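Local structure of muconate lactonizing enzyme (Corynebacterium glutamicum, 3I4K) at residues Arg182-Leu187 and Leu197-Asn202; Ile216-Glu219 and Leu224-Gln227. The protein belongs to the enolase superfamily, pairing a mandelate racemase/muconate lactonizing enzyme-type N-terminal domain with a TIM-barrel-like C-terminal domain that binds a magnesium ion. All coordinates share one frame; numbering follows the deposited sequence.

Interaction 1: Arg182-Leu187 and Leu197-Asn202. With MG (magnesium ion), chain J.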
ATOM      1  N   ARG A 182       5.480 -23.433  33.168  1.00 42.87           N
ATOM      2  CA  ARG A 182       4.878 -23.401  34.494  1.00 43.23           C
ATOM      3  C   ARG A 182       4.747 -21.954  34.965  1.00 41.02           C
ATOM      4  O   ARG A 182       3.708 -21.549  35.482  1.00 41.42           O
ATOM      5  CB  ARG A 182       5.752 -24.204  35.464  1.00 46.32           C
ATOM      6  CG  ARG A 182       4.991 -24.976  36.538  1.00 51.28           C
ATOM      7  CD  ARG A 182       5.419 -26.444  36.529  1.00 53.24           C
ATOM      8  NE  ARG A 182       6.876 -26.577  36.494  1.00 53.99           N
ATOM      9  CZ  ARG A 182       7.522 -27.592  35.928  1.00 52.62           C
ATOM     10  NH1 ARG A 182       6.841 -28.574  35.349  1.00 49.52           N
ATOM     11  NH2 ARG A 182       8.852 -27.614  35.917  1.00 50.77           N
ATOM     12  N   ARG A 183       5.810 -21.185  34.762  1.00 38.53           N
ATOM     13  CA  ARG A 183       5.867 -19.780  35.138  1.00 38.41           C
ATOM     14  C   ARG A 183       4.712 -18.997  34.521  1.00 41.03           C
ATOM     15  O   ARG A 183       3.998 -18.267  35.217  1.00 40.74           O
ATOM     16  CB  ARG A 183       7.198 -19.183  34.674  1.00 37.25           C
ATOM     17  CG  ARG A 183       7.379 -17.712  34.979  1.00 40.06           C
ATOM     18  CD  ARG A 183       8.727 -17.213  34.466  1.00 39.74           C
ATOM     19  NE  ARG A 183       8.819 -17.230  33.006  1.00 41.58           N
ATOM     20  CZ  ARG A 183       8.528 -16.192  32.223  1.00 41.04           C
ATOM     21  NH1 ARG A 183       8.123 -15.044  32.757  1.00 38.93           N
ATOM     22  NH2 ARG A 183       8.655 -16.294  30.902  1.00 36.37           N
ATOM     23  N   VAL A 184       4.531 -19.158  33.211  1.00 41.78           N
ATOM     24  CA  VAL A 184       3.475 -18.457  32.485  1.00 40.70           C
ATOM     25  C   VAL A 184       2.080 -19.004  32.798  1.00 41.90           C
ATOM     26  O   VAL A 184       1.140 -18.234  32.987  1.00 41.18           O
ATOM     27  CB  VAL A 184       3.726 -18.517  30.952  1.00 39.17           C
ATOM     28  CG1 VAL A 184       2.540 -17.942  30.199  1.00 39.26           C
ATOM     29  CG2 VAL A 184       4.988 -17.731  30.608  1.00 40.78           C
ATOM     30  N   ALA A 185       1.945 -20.326  32.853  1.00 42.22           N
ATOM     31  CA  ALA A 185       0.648 -20.917  33.150  1.00 44.38           C
ATOM     32  C   ALA A 185       0.161 -20.412  34.503  1.00 47.50           C
ATOM     33  O   ALA A 185      -0.996 -20.011  34.646  1.00 49.16           O
ATOM     34  CB  ALA A 185       0.748 -22.438  33.162  1.00 41.10           C
ATOM     35  N   GLU A 186       1.053 -20.430  35.493  1.00 50.85           N
ATOM     36  CA  GLU A 186       0.723 -19.987  36.846  1.00 53.42           C
ATOM     37  C   GLU A 186       0.355 -18.516  36.876  1.00 53.24           C
ATOM     38  O   GLU A 186      -0.555 -18.105  37.594  1.00 54.79           O
ATOM     39  CB  GLU A 186       1.898 -20.254  37.802  1.00 55.67           C
ATOM     40  CG  GLU A 186       2.002 -21.712  38.266  1.00 60.71           C
ATOM     41  CD  GLU A 186       3.212 -21.981  39.164  1.00 63.47           C
ATOM     42  OE1 GLU A 186       3.440 -21.209  40.122  1.00 64.07           O
ATOM     43  OE2 GLU A 186       3.930 -22.978  38.914  1.00 65.17           O
ATOM     44  N   LEU A 187       1.064 -17.717  36.094  1.00 52.24           N
ATOM     45  CA  LEU A 187       0.776 -16.297  36.044  1.00 51.82           C
ATOM     46  C   LEU A 187      -0.586 -16.082  35.401  1.00 53.17           C
ATOM     47  O   LEU A 187      -1.293 -15.127  35.729  1.00 52.00           O
ATOM     48  CB  LEU A 187       1.860 -15.573  35.246  1.00 52.23           C
ATOM     49  CG  LEU A 187       1.633 -14.098  34.931  1.00 51.23           C
ATOM     50  CD1 LEU A 187       2.969 -13.446  34.648  1.00 55.20           C
ATOM     51  CD2 LEU A 187       0.702 -13.955  33.738  1.00 52.19           C
ATOM     52  N   LEU A 197      -3.946 -12.328  27.760  1.00 38.82           N
ATOM     53  CA  LEU A 197      -2.548 -12.718  27.870  1.00 38.63           C
ATOM     54  C   LEU A 197      -1.982 -13.319  26.590  1.00 38.14           C
ATOM     55  O   LEU A 197      -2.569 -14.239  26.027  1.00 38.34           O
ATOM     56  CB  LEU A 197      -2.381 -13.720  29.017  1.00 37.83           C
ATOM     57  CG  LEU A 197      -2.727 -13.203  30.418  1.00 39.74           C
ATOM     58  CD1 LEU A 197      -2.559 -14.320  31.436  1.00 37.43           C
ATOM     59  CD2 LEU A 197      -1.821 -12.017  30.762  1.00 41.23           C
ATOM     60  N   ARG A 198      -0.842 -12.791  26.151  1.00 36.85           N
ATOM     61  CA  ARG A 198      -0.146 -13.270  24.959  1.00 36.47           C
ATOM     62  C   ARG A 198       1.293 -13.576  25.364  1.00 36.75           C
ATOM     63  O   ARG A 198       1.776 -13.050  26.370  1.00 33.88           O
ATOM     64  CB  ARG A 198      -0.091 -12.198  23.862  1.00 37.85           C
ATOM     65  CG  ARG A 198      -1.413 -11.587  23.459  1.00 32.94           C
ATOM     66  CD  ARG A 198      -1.782 -10.465  24.401  1.00 34.31           C
ATOM     67  NE  ARG A 198      -3.043  -9.847  24.020  1.00 31.99           N
ATOM     68  CZ  ARG A 198      -3.171  -8.950  23.056  1.00 31.58           C
ATOM     69  NH1 ARG A 198      -2.107  -8.555  22.364  1.00 31.99           N
ATOM     70  NH2 ARG A 198      -4.366  -8.442  22.792  1.00 33.57           N
ATOM     71  N   ILE A 199       1.965 -14.433  24.593  1.00 35.01           N
ATOM     72  CA  ILE A 199       3.365 -14.746  24.853  1.00 35.42           C
ATOM     73  C   ILE A 199       4.177 -14.512  23.581  1.00 36.14           C
ATOM     74  O   ILE A 199       3.615 -14.273  22.507  1.00 33.55           O
ATOM     75  CB  ILE A 199       3.563 -16.198  25.358  1.00 35.38           C
ATOM     76  CG1 ILE A 199       3.025 -17.205  24.343  1.00 38.13           C
ATOM     77  CG2 ILE A 199       2.900 -16.371  26.706  1.00 35.15           C
ATOM     78  CD1 ILE A 199       4.039 -17.582  23.283  1.00 37.97           C
ATOM     79  N   ASP A 200       5.497 -14.547  23.715  1.00 35.52           N
ATOM     80  CA  ASP A 200       6.402 -14.340  22.590  1.00 34.85           C
ATOM     81  C   ASP A 200       7.719 -15.013  22.970  1.00 36.29           C
ATOM     82  O   ASP A 200       8.347 -14.638  23.964  1.00 35.91           O
ATOM     83  CB  ASP A 200       6.610 -12.837  22.351  1.00 34.34           C
ATOM     84  CG  ASP A 200       7.484 -12.552  21.141  1.00 34.49           C
ATOM     85  OD1 ASP A 200       7.938 -13.522  20.508  1.00 35.05           O
ATOM     86  OD2 ASP A 200       7.726 -11.363  20.816  1.00 35.93           O
ATOM     87  N   ILE A 201       8.121 -16.015  22.192  1.00 34.14           N
ATOM     88  CA  ILE A 201       9.348 -16.747  22.471  1.00 33.52           C
ATOM     89  C   ILE A 201      10.487 -16.368  21.536  1.00 35.37           C
ATOM     90  O   ILE A 201      11.564 -16.973  21.567  1.00 37.83           O
ATOM     91  CB  ILE A 201       9.103 -18.258  22.382  1.00 32.80           C
ATOM     92  CG1 ILE A 201       7.706 -18.569  22.925  1.00 29.68           C
ATOM     93  CG2 ILE A 201      10.142 -19.011  23.234  1.00 35.18           C
ATOM     94  CD1 ILE A 201       7.366 -20.035  22.947  1.00 27.86           C
ATOM     95  N   ASN A 202      10.254 -15.359  20.704  1.00 33.96           N
ATOM     96  CA  ASN A 202      11.275 -14.906  19.772  1.00 33.56           C
ATOM     97  C   ASN A 202      11.972 -16.037  19.017  1.00 32.92           C
ATOM     98  O   ASN A 202      13.195 -16.071  18.916  1.00 28.68           O
ATOM     99  CB  ASN A 202      12.307 -14.050  20.515  1.00 35.58           C
ATOM    100  CG  ASN A 202      11.832 -12.623  20.726  1.00 36.49           C
ATOM    101  OD1 ASN A 202      11.715 -11.850  19.770  1.00 36.89           O
ATOM    102  ND2 ASN A 202      11.544 -12.271  21.973  1.00 34.25           N
TER
HETATM  103 MG    MG J 385       8.134 -10.366  18.816  1.00 28.28          MG
HETATM  104  O   HOH W   1       8.683 -12.297  18.216  1.00 33.52           O
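Val-184 and Leu-187, one helical turn apart on helix 177-189, meet Ile-199 and Leu-197 of strand 196-200 through methyl groups alone, closing a beta-alpha-beta unit (strand 167-171, helix 177-189, strand 196-200) of the barrel domain. Val-184 CG1 lies 3.8 Å from Ile-199 CG2, and the two side chains cross at about a right angle. Leu-187 CD2 reaches Leu-197 CD1 at 4.0 Å, at a slant. In Ile-199 the CG1 branch stands between the backbone N and carbonyl carbon (chi1 59°) and leads away from the helix, toward Phe-225, which leaves CG2 as the touching branch. Leu-170 of the preceding strand packs on both Val-184 and Leu-187, and Ala-152 and Ile-156 of helix 149-163 also touch Leu-187, so the layer is buried from several directions.

At the far end of the strand Asp-200 turns its side chain into the barrel, CG anti to the backbone N (chi1 -177°). Its OD2 binds magnesium at 2.3 Å, in a site completed on the protein side by Glu-226 and Asp-251. Asp-200 OD1 stays off the metal and accepts a hydrogen bond from water 1 at 2.7 Å, itself a magnesium ligand. The same OD1 closes an Asx turn, which probably helps hold the carboxylate in place: Asn-202 N donates to Asp-200 OD1 at 3.0 Å, nearly straight at 162° and from above the carboxylate plane.

Interaction 2: Ile216-Glu219 and Leu224-Gln227. With MG (magnesium ion), chain J.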
ATOM      1  N   ILE A 216      -0.413 -26.605  27.007  1.00 36.08           N
ATOM      2  CA  ILE A 216      -0.564 -26.311  28.426  1.00 38.31           C
ATOM      3  C   ILE A 216      -0.899 -24.838  28.629  1.00 39.65           C
ATOM      4  O   ILE A 216      -1.733 -24.491  29.467  1.00 40.57           O
ATOM      5  CB  ILE A 216       0.722 -26.655  29.208  1.00 38.33           C
ATOM      6  CG1 ILE A 216       0.999 -28.153  29.099  1.00 38.33           C
ATOM      7  CG2 ILE A 216       0.568 -26.265  30.684  1.00 36.68           C
ATOM      8  CD1 ILE A 216       2.386 -28.550  29.567  1.00 39.08           C
ATOM      9  N   LEU A 217      -0.247 -23.969  27.865  1.00 40.06           N
ATOM     10  CA  LEU A 217      -0.513 -22.539  27.960  1.00 40.92           C
ATOM     11  C   LEU A 217      -1.891 -22.190  27.417  1.00 42.23           C
ATOM     12  O   LEU A 217      -2.528 -21.248  27.890  1.00 42.88           O
ATOM     13  CB  LEU A 217       0.549 -21.734  27.208  1.00 40.07           C
ATOM     14  CG  LEU A 217       1.965 -21.826  27.778  1.00 39.32           C
ATOM     15  CD1 LEU A 217       2.866 -20.838  27.062  1.00 40.80           C
ATOM     16  CD2 LEU A 217       1.943 -21.517  29.269  1.00 40.81           C
ATOM     17  N   ALA A 218      -2.352 -22.947  26.422  1.00 43.59           N
ATOM     18  CA  ALA A 218      -3.665 -22.706  25.832  1.00 43.53           C
ATOM     19  C   ALA A 218      -4.762 -23.026  26.845  1.00 46.00           C
ATOM     20  O   ALA A 218      -5.763 -22.308  26.959  1.00 44.73           O
ATOM     21  CB  ALA A 218      -3.843 -23.563  24.584  1.00 41.62           C
ATOM     22  N   GLU A 219      -4.570 -24.118  27.577  1.00 47.97           N
ATOM     23  CA  GLU A 219      -5.535 -24.537  28.579  1.00 49.39           C
ATOM     24  C   GLU A 219      -5.549 -23.536  29.727  1.00 48.31           C
ATOM     25  O   GLU A 219      -6.571 -23.354  30.385  1.00 45.49           O
ATOM     26  CB  GLU A 219      -5.179 -25.935  29.094  1.00 54.42           C
ATOM     27  CG  GLU A 219      -6.207 -26.539  30.044  1.00 60.96           C
ATOM     28  CD  GLU A 219      -5.923 -28.002  30.360  1.00 64.37           C
ATOM     29  OE1 GLU A 219      -4.853 -28.298  30.941  1.00 66.71           O
ATOM     30  OE2 GLU A 219      -6.772 -28.857  30.024  1.00 66.43           O
ATOM     31  N   LEU A 224      -2.711 -15.875  22.615  1.00 35.81           N
ATOM     32  CA  LEU A 224      -1.937 -15.619  21.421  1.00 36.73           C
ATOM     33  C   LEU A 224      -0.498 -16.063  21.554  1.00 34.59           C
ATOM     34  O   LEU A 224       0.191 -15.688  22.504  1.00 37.07           O
ATOM     35  CB  LEU A 224      -1.989 -14.117  21.092  1.00 33.43           C
ATOM     36  CG  LEU A 224      -1.309 -13.651  19.799  1.00 35.82           C
ATOM     37  CD1 LEU A 224      -2.195 -13.980  18.616  1.00 33.37           C
ATOM     38  CD2 LEU A 224      -1.077 -12.151  19.840  1.00 34.83           C
ATOM     39  N   PHE A 225      -0.047 -16.861  20.597  1.00 34.58           N
ATOM     40  CA  PHE A 225       1.332 -17.322  20.605  1.00 33.55           C
ATOM     41  C   PHE A 225       2.135 -16.597  19.527  1.00 34.25           C
ATOM     42  O   PHE A 225       2.030 -16.921  18.338  1.00 34.16           O
ATOM     43  CB  PHE A 225       1.411 -18.832  20.359  1.00 32.58           C
ATOM     44  CG  PHE A 225       0.594 -19.660  21.314  1.00 33.59           C
ATOM     45  CD1 PHE A 225       0.535 -19.342  22.667  1.00 32.09           C
ATOM     46  CD2 PHE A 225      -0.078 -20.792  20.862  1.00 30.93           C
ATOM     47  CE1 PHE A 225      -0.188 -20.152  23.561  1.00 33.88           C
ATOM     48  CE2 PHE A 225      -0.793 -21.597  21.733  1.00 30.98           C
ATOM     49  CZ  PHE A 225      -0.850 -21.277  23.091  1.00 31.37           C
ATOM     50  N   GLU A 226       2.920 -15.607  19.939  1.00 32.18           N
ATOM     51  CA  GLU A 226       3.758 -14.861  19.001  1.00 31.13           C
ATOM     52  C   GLU A 226       5.063 -15.614  18.745  1.00 32.23           C
ATOM     53  O   GLU A 226       5.711 -16.084  19.685  1.00 33.25           O
ATOM     54  CB  GLU A 226       4.066 -13.464  19.541  1.00 29.36           C
ATOM     55  CG  GLU A 226       5.068 -12.669  18.685  1.00 31.28           C
ATOM     56  CD  GLU A 226       5.233 -11.225  19.141  1.00 28.73           C
ATOM     57  OE1 GLU A 226       4.592 -10.834  20.141  1.00 28.62           O
ATOM     58  OE2 GLU A 226       6.004 -10.478  18.499  1.00 33.10           O
ATOM     59  N   GLN A 227       5.426 -15.723  17.465  1.00 30.95           N
ATOM     60  CA  GLN A 227       6.634 -16.398  16.992  1.00 30.00           C
ATOM     61  C   GLN A 227       7.304 -17.337  18.001  1.00 31.84           C
ATOM     62  O   GLN A 227       8.431 -17.093  18.441  1.00 32.72           O
ATOM     63  CB  GLN A 227       7.656 -15.355  16.528  1.00 29.53           C
ATOM     64  CG  GLN A 227       8.695 -15.897  15.555  1.00 28.77           C
ATOM     65  CD  GLN A 227       8.133 -16.106  14.142  1.00 29.37           C
ATOM     66  OE1 GLN A 227       7.466 -15.219  13.588  1.00 27.90           O
ATOM     67  NE2 GLN A 227       8.418 -17.264  13.549  1.00 25.94           N
TER
HETATM   68 MG    MG J 385       8.134 -10.366  18.816  1.00 28.28          MG
HETATM   69  O   HOH W   1       8.683 -12.297  18.216  1.00 33.52           O
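Phe-225 of strand 224-226 points its ring at Leu-217 and Ala-218 near the C-terminal end of helix 207-219, joining helix and strand of the next beta-alpha-beta unit (strands 196-200 and 224-226 with helix 207-219) in the TIM-barrel-like domain. The apolar contacts are carried by two neighbouring ring atoms: CE1 of Phe-225 lies 4.0 Å from Leu-217 CB, which approaches obliquely, while Phe-225 CZ is 4.1 Å from Ala-218 CB. Backbone also meets the ring, since Ala-218 N sits near the ring plane at its edge, 4.0 Å from Phe-225 CZ. This reach follows from CG standing anti to the carbonyl carbon (chi1 -55°), which sends the far end of the ring to the helix. Val-246 touches both Ala-218 and Phe-225, and Ile-240 and Thr-244 of helix 234-244 add further packing on the ring.

Metal binding belongs to the next residue, whose side chain leaves the strand for the barrel interior. Glu-226 is extended throughout, with chi1 174° and chi2 173°. Its OE1 forms a salt bridge with Lys-169 that probably helps fix the carboxylate's rotation, while the other oxygen, Glu-226 OE2, binds magnesium at 2.2 Å.

Interaction 1 closes along the chain before interaction 2 opens, and their centres lie 7 Å apart. They are successive helix-on-strand contacts of the barrel: strands 196-200 and 224-226 are parallel neighbours in one sheet, and helix 207-219 connects them. Two probable backbone hydrogen bonds join them, Ile-199 N to Leu-224 O and Ile-199 O to Glu-226 N, both 3.0 Å. Outside the strands, Leu-217 packs on Val-184, so the helices meet as well. Inside, Asp-200 and Glu-226 bind the same magnesium ion, with water 1 as a further shared ligand. The two strands thus carry apolar packing outside and two of the metal's three protein ligands inside, Asp-251 being the third.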